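Local atomic coordinates of protein (hdlp (histone deacetylase-like protein)) (Aquifex aeolicus, PDB entry 1C3P), a protein that belongs to the histone deacetylase family, binds zinc at its active site, and probably removes acetyl groups from a substrate not firmly established. Residues 296-301 with 335-340; 260-265 with 342-347. All coordinates share one frame; numbering follows the deposited sequence.

Contact 1 (296-301 with 335-340)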
loop_
_atom_site.group_PDB
_atom_site.type_symbol
_atom_site.label_atom_id
_atom_site.label_comp_id
_atom_site.label_asym_id
_atom_site.label_seq_id
_atom_site.Cartn_x
_atom_site.Cartn_y
_atom_site.Cartn_z
ATOM N N GLY A 296 0.669 -2.321 6.492
ATOM C CA GLY A 296 0.121 -1.715 7.693
ATOM C C GLY A 296 -0.013 -2.948 8.549
ATOM O O GLY A 296 -0.660 -3.908 8.138
ATOM N N TYR A 297 0.577 -2.936 9.739
ATOM C CA TYR A 297 0.573 -4.137 10.550
ATOM C C TYR A 297 0.005 -4.018 11.962
ATOM O O TYR A 297 0.031 -4.992 12.711
ATOM C CB TYR A 297 2.005 -4.690 10.583
ATOM C CG TYR A 297 2.634 -4.761 9.191
ATOM C CD1 TYR A 297 3.203 -3.628 8.584
ATOM C CD2 TYR A 297 2.591 -5.942 8.459
ATOM C CE1 TYR A 297 3.710 -3.684 7.271
ATOM C CE2 TYR A 297 3.091 -6.005 7.157
ATOM C CZ TYR A 297 3.644 -4.888 6.569
ATOM O OH TYR A 297 4.121 -5.002 5.275
ATOM N N HIS A 298 -0.502 -2.836 12.314
ATOM C CA HIS A 298 -1.116 -2.604 13.621
ATOM C C HIS A 298 -2.607 -2.456 13.332
ATOM O O HIS A 298 -3.015 -1.539 12.619
ATOM C CB HIS A 298 -0.620 -1.316 14.265
ATOM C CG HIS A 298 -1.133 -1.128 15.659
ATOM N ND1 HIS A 298 -0.464 -1.585 16.773
ATOM C CD2 HIS A 298 -2.309 -0.631 16.105
ATOM C CE1 HIS A 298 -1.204 -1.377 17.846
ATOM N NE2 HIS A 298 -2.330 -0.799 17.469
ATOM N N PRO A 299 -3.441 -3.347 13.893
ATOM C CA PRO A 299 -4.888 -3.307 13.668
ATOM C C PRO A 299 -5.607 -2.000 13.983
ATOM O O PRO A 299 -6.466 -1.556 13.219
ATOM C CB PRO A 299 -5.393 -4.484 14.512
ATOM C CG PRO A 299 -4.374 -4.539 15.638
ATOM C CD PRO A 299 -3.109 -4.459 14.801
ATOM N N TYR A 300 -5.276 -1.394 15.112
ATOM C CA TYR A 300 -5.914 -0.146 15.488
ATOM C C TYR A 300 -5.515 0.980 14.550
ATOM O O TYR A 300 -6.351 1.777 14.116
ATOM C CB TYR A 300 -5.506 0.253 16.899
ATOM C CG TYR A 300 -5.965 -0.653 18.022
ATOM C CD1 TYR A 300 -6.473 -1.929 17.780
ATOM C CD2 TYR A 300 -5.828 -0.246 19.346
ATOM C CE1 TYR A 300 -6.823 -2.774 18.834
ATOM C CE2 TYR A 300 -6.171 -1.071 20.398
ATOM C CZ TYR A 300 -6.663 -2.334 20.138
ATOM O OH TYR A 300 -6.955 -3.157 21.193
ATOM N N ALA A 301 -4.219 1.049 14.270
ATOM C CA ALA A 301 -3.655 2.092 13.425
ATOM C C ALA A 301 -4.253 2.014 12.039
ATOM O O ALA A 301 -4.686 3.016 11.479
ATOM C CB ALA A 301 -2.137 1.946 13.355
ATOM N N PHE A 335 -4.103 -9.195 19.191
ATOM C CA PHE A 335 -2.963 -8.597 18.519
ATOM C C PHE A 335 -1.648 -8.642 19.297
ATOM O O PHE A 335 -0.601 -8.967 18.731
ATOM C CB PHE A 335 -3.288 -7.148 18.151
ATOM C CG PHE A 335 -2.083 -6.344 17.777
ATOM C CD1 PHE A 335 -1.249 -6.756 16.740
ATOM C CD2 PHE A 335 -1.743 -5.212 18.498
ATOM C CE1 PHE A 335 -0.087 -6.051 16.433
ATOM C CE2 PHE A 335 -0.587 -4.503 18.201
ATOM C CZ PHE A 335 0.244 -4.923 17.167
ATOM N N GLU A 336 -1.695 -8.312 20.583
ATOM C CA GLU A 336 -0.484 -8.301 21.399
ATOM C C GLU A 336 0.530 -7.298 20.848
ATOM O O GLU A 336 1.111 -7.497 19.779
ATOM C CB GLU A 336 0.164 -9.685 21.444
ATOM C CG GLU A 336 1.490 -9.682 22.175
ATOM C CD GLU A 336 2.202 -11.011 22.101
ATOM O OE1 GLU A 336 2.485 -11.470 20.971
ATOM O OE2 GLU A 336 2.484 -11.591 23.171
ATOM N N GLU A 337 0.745 -6.227 21.600
ATOM C CA GLU A 337 1.668 -5.177 21.209
ATOM C C GLU A 337 3.110 -5.710 21.231
ATOM O O GLU A 337 3.477 -6.492 22.113
ATOM C CB GLU A 337 1.499 -4.003 22.179
ATOM C CG GLU A 337 1.832 -2.645 21.603
ATOM C CD GLU A 337 0.945 -2.282 20.417
ATOM O OE1 GLU A 337 -0.294 -2.122 20.583
ATOM O OE2 GLU A 337 1.499 -2.165 19.308
ATOM N N PHE A 338 3.920 -5.305 20.256
ATOM C CA PHE A 338 5.314 -5.744 20.193
ATOM C C PHE A 338 6.021 -5.426 21.507
ATOM O O PHE A 338 6.592 -6.309 22.145
ATOM C CB PHE A 338 6.047 -5.055 19.039
ATOM C CG PHE A 338 7.499 -5.413 18.959
ATOM C CD1 PHE A 338 7.885 -6.733 18.777
ATOM C CD2 PHE A 338 8.481 -4.441 19.116
ATOM C CE1 PHE A 338 9.223 -7.084 18.756
ATOM C CE2 PHE A 338 9.830 -4.786 19.096
ATOM C CZ PHE A 338 10.201 -6.112 18.917
ATOM N N ASP A 339 5.990 -4.156 21.894
ATOM C CA ASP A 339 6.595 -3.718 23.144
ATOM C C ASP A 339 5.657 -4.166 24.255
ATOM O O ASP A 339 4.492 -3.772 24.275
ATOM C CB ASP A 339 6.718 -2.194 23.164
ATOM C CG ASP A 339 7.238 -1.660 24.493
ATOM O OD1 ASP A 339 6.637 -1.963 25.546
ATOM O OD2 ASP A 339 8.243 -0.923 24.480
ATOM N N ASP A 340 6.159 -4.984 25.175
ATOM C CA ASP A 340 5.344 -5.487 26.277
ATOM C C ASP A 340 4.234 -4.540 26.718
ATOM O O ASP A 340 3.076 -4.953 26.834
ATOM C CB ASP A 340 6.225 -5.840 27.477
ATOM C CG ASP A 340 6.999 -7.127 27.267
ATOM O OD1 ASP A 340 7.771 -7.209 26.287
ATOM O OD2 ASP A 340 6.830 -8.058 28.085
#
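Phe335 packs its ring against Pro299 and His298, where the 296-301 segment leads into helix 299-314. CB starts the contact by meeting Pro299 CG. Placed anti to the backbone N (chi1 165°), Phe335 CG stands 3.6 Å from Pro299 CG. Phe335 CD1 comes to 3.5 Å from Pro299 CD, and this CD also lies over the ring face. It forms a CH-pi contact, 3.6 Å from the ring centroid and 16° off the ring normal. CE1 then passes the carbonyl oxygen of Tyr297. On the other branch CD2 and CE2 turn to the imidazole, with Phe335 CE2 only 3.2 Å from His298 CE1. At the tip, Phe335 CZ meets His298 ND1 at 3.4 Å. The two aromatic planes are inclined at 77°.

Glu337 reaches the same imidazole from another direction. Its carboxylate is nearly coplanar with the ring, and OE1 lies at the ring edge, 3.0 Å from His298 CE1. The charge may polarise the imidazole. Glu337 OE2 is 3.3 Å from His298 ND1.

Close by, the Tyr297 side chain lies about 4 Å from that of Asp258. Asp258 binds zinc in another structure of this protein; the metal is absent here. His298 occupies the N-cap position of helix 299-314. The arrangement joins the loop after helix 324-332 to the start of helix 299-314, beside the zinc-binding residues of the alpha/beta deacetylase fold.

Contact 2 (260-265 with 342-347)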
loop_
_atom_site.group_PDB
_atom_site.type_symbol
_atom_site.label_atom_id
_atom_site.label_comp_id
_atom_site.label_asym_id
_atom_site.label_seq_id
_atom_site.Cartn_x
_atom_site.Cartn_y
_atom_site.Cartn_z
ATOM N N LEU A 260 2.760 5.154 10.352
ATOM C CA LEU A 260 2.286 5.638 11.648
ATOM C C LEU A 260 3.133 5.232 12.850
ATOM O O LEU A 260 3.730 4.148 12.901
ATOM C CB LEU A 260 0.834 5.184 11.887
ATOM C CG LEU A 260 -0.190 5.621 10.835
ATOM C CD1 LEU A 260 -1.495 4.842 11.018
ATOM C CD2 LEU A 260 -0.404 7.110 10.912
ATOM N N LEU A 261 3.165 6.122 13.833
ATOM C CA LEU A 261 3.908 5.899 15.071
ATOM C C LEU A 261 3.626 4.535 15.705
ATOM O O LEU A 261 4.547 3.845 16.148
ATOM C CB LEU A 261 3.572 7.016 16.067
ATOM C CG LEU A 261 4.078 6.854 17.505
ATOM C CD1 LEU A 261 5.580 6.669 17.502
ATOM C CD2 LEU A 261 3.690 8.075 18.325
ATOM N N GLU A 262 2.361 4.128 15.722
ATOM C CA GLU A 262 1.987 2.858 16.334
ATOM C C GLU A 262 2.397 1.592 15.593
ATOM O O GLU A 262 2.300 0.492 16.146
ATOM C CB GLU A 262 0.481 2.818 16.590
ATOM C CG GLU A 262 0.027 3.784 17.655
ATOM C CD GLU A 262 -0.288 5.150 17.109
ATOM O OE1 GLU A 262 0.052 5.436 15.936
ATOM O OE2 GLU A 262 -0.869 5.946 17.868
ATOM N N ASP A 263 2.862 1.728 14.354
ATOM C CA ASP A 263 3.272 0.555 13.595
ATOM C C ASP A 263 4.773 0.397 13.774
ATOM O O ASP A 263 5.576 1.256 13.376
ATOM C CB ASP A 263 2.861 0.714 12.125
ATOM C CG ASP A 263 3.002 -0.574 11.338
ATOM O OD1 ASP A 263 2.209 -0.762 10.398
ATOM O OD2 ASP A 263 3.902 -1.390 11.642
ATOM N N TYR A 264 5.136 -0.712 14.399
ATOM C CA TYR A 264 6.520 -0.997 14.716
ATOM C C TYR A 264 7.339 -1.397 13.504
ATOM O O TYR A 264 8.561 -1.405 13.569
ATOM C CB TYR A 264 6.597 -2.074 15.820
ATOM C CG TYR A 264 6.448 -3.512 15.366
ATOM C CD1 TYR A 264 7.474 -4.151 14.654
ATOM C CD2 TYR A 264 5.299 -4.245 15.661
ATOM C CE1 TYR A 264 7.360 -5.479 14.251
ATOM C CE2 TYR A 264 5.173 -5.582 15.260
ATOM C CZ TYR A 264 6.209 -6.190 14.554
ATOM O OH TYR A 264 6.096 -7.503 14.147
ATOM N N LEU A 265 6.683 -1.727 12.399
ATOM C CA LEU A 265 7.452 -2.089 11.225
ATOM C C LEU A 265 8.083 -0.892 10.524
ATOM O O LEU A 265 8.728 -1.051 9.492
ATOM C CB LEU A 265 6.629 -2.931 10.249
ATOM C CG LEU A 265 6.518 -4.379 10.741
ATOM C CD1 LEU A 265 5.893 -5.254 9.666
ATOM C CD2 LEU A 265 7.909 -4.904 11.061
ATOM N N VAL A 342 3.258 -0.383 25.985
ATOM C CA VAL A 342 3.387 1.011 25.576
ATOM C C VAL A 342 2.045 1.634 25.935
ATOM O O VAL A 342 1.948 2.814 26.287
ATOM C CB VAL A 342 3.557 1.145 24.048
ATOM C CG1 VAL A 342 3.765 2.607 23.673
ATOM C CG2 VAL A 342 4.709 0.289 23.571
ATOM N N ASP A 343 1.026 0.784 25.851
ATOM C CA ASP A 343 -0.372 1.121 26.090
ATOM C C ASP A 343 -0.902 1.932 24.920
ATOM O O ASP A 343 -0.691 3.145 24.823
ATOM C CB ASP A 343 -0.597 1.921 27.374
ATOM C CG ASP A 343 -2.081 2.114 27.667
ATOM O OD1 ASP A 343 -2.432 2.863 28.603
ATOM O OD2 ASP A 343 -2.897 1.496 26.951
ATOM N N ARG A 344 -1.594 1.248 24.025
ATOM C CA ARG A 344 -2.152 1.909 22.864
ATOM C C ARG A 344 -3.653 2.076 23.009
ATOM O O ARG A 344 -4.320 2.451 22.056
ATOM C CB ARG A 344 -1.852 1.094 21.612
ATOM C CG ARG A 344 -0.396 1.011 21.238
ATOM C CD ARG A 344 0.213 2.386 20.999
ATOM N NE ARG A 344 1.613 2.234 20.616
ATOM C CZ ARG A 344 2.501 3.218 20.569
ATOM N NH1 ARG A 344 2.157 4.463 20.879
ATOM N NH2 ARG A 344 3.756 2.942 20.238
ATOM N N SER A 345 -4.178 1.811 24.203
ATOM C CA SER A 345 -5.620 1.909 24.437
ATOM C C SER A 345 -6.209 3.293 24.167
ATOM O O SER A 345 -7.419 3.427 23.960
ATOM C CB SER A 345 -5.951 1.497 25.867
ATOM O OG SER A 345 -5.350 2.401 26.768
ATOM N N TYR A 346 -5.369 4.324 24.187
ATOM C CA TYR A 346 -5.831 5.685 23.924
ATOM C C TYR A 346 -6.366 5.789 22.492
ATOM O O TYR A 346 -7.159 6.673 22.175
ATOM C CB TYR A 346 -4.666 6.657 24.092
ATOM C CG TYR A 346 -3.547 6.432 23.083
ATOM C CD1 TYR A 346 -3.582 7.028 21.817
ATOM C CD2 TYR A 346 -2.469 5.605 23.395
ATOM C CE1 TYR A 346 -2.555 6.807 20.879
ATOM C CE2 TYR A 346 -1.439 5.373 22.466
ATOM C CZ TYR A 346 -1.489 5.977 21.216
ATOM O OH TYR A 346 -0.467 5.749 20.314
ATOM N N MET A 347 -5.914 4.891 21.623
ATOM C CA MET A 347 -6.349 4.903 20.225
ATOM C C MET A 347 -7.822 4.587 20.104
ATOM O O MET A 347 -8.468 4.972 19.122
ATOM C CB MET A 347 -5.545 3.886 19.408
ATOM C CG MET A 347 -4.064 4.191 19.331
ATOM S SD MET A 347 -3.145 2.888 18.430
ATOM C CE MET A 347 -3.531 1.515 19.278
HETATM O O HOH W 1 2.256 0.173 18.758
#
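Glu262 meets Tyr346, Arg344 and Met347 from a type I beta turn, closed by the Asp263 N to Leu260 O bond, in the loop after strand 250-254 of the parallel sheet. Glu262 and Tyr346 meet tip to tip. Tyr346 OH donates to Glu262 OE2 in a very short bond of 2.5 Å. The same oxygen forms a salt bridge with Arg356, so this atom of the buried Glu262 has two partners. OE1 is hydrogen-bonded elsewhere in the structure.

Tyr346 OH is also an acceptor. Arg344 NH1 donates to it at 3.0 Å, with the hydroxyl oxygen 27° out of the guanidinium plane. Arg344 NH1 stays 4.5 Å from Glu262 OE2, too far for a salt bridge, and that oxygen lies well off the plane, so no N-H points at it. A water donates to Glu262 O at 2.6 Å and accepts from Arg344 NE at 2.8 Å.

Two Asx turns shape the flanks. Asp263 OD2 accepts from Leu265 N. Asp343 OD2 accepts from both Ser345 N and Ser345 OG.

Van der Waals contacts complete the join. Glu262 CG, anti to the carbonyl carbon (chi1 -68°), lies over one guanidinium face, toward the rim. The bend at chi2 (88°) then places CD beside Tyr346 OH. Val342 CG1 covers the centre of the opposite face. Met347 and Glu262 pass each other heading opposite ways, Met347 SD 3.4 Å from Glu262 CG.

Contacts 1 and 2 lie side by side, their centres 7 Å apart. Along the chain the order is 260-265, 296-301, 335-340, 342-347, so contact 1 lies within the span that contact 2 closes. The first two segments follow strands 250-254 and 290-292, which are neighbours in the parallel sheet. The last two belong to one long loop between helices 324-332 and 362-372. This loop therefore covers two loops that follow adjacent strands. Tyr297 N, hydrogen-bonded to Asp263 OD1, joins these loops directly, and Glu337 packs on Arg344. Contact 1 is closer to the zinc-binding residues, through Tyr297; the Glu262 side chain of contact 2 is about 10 Å from that of Asp258.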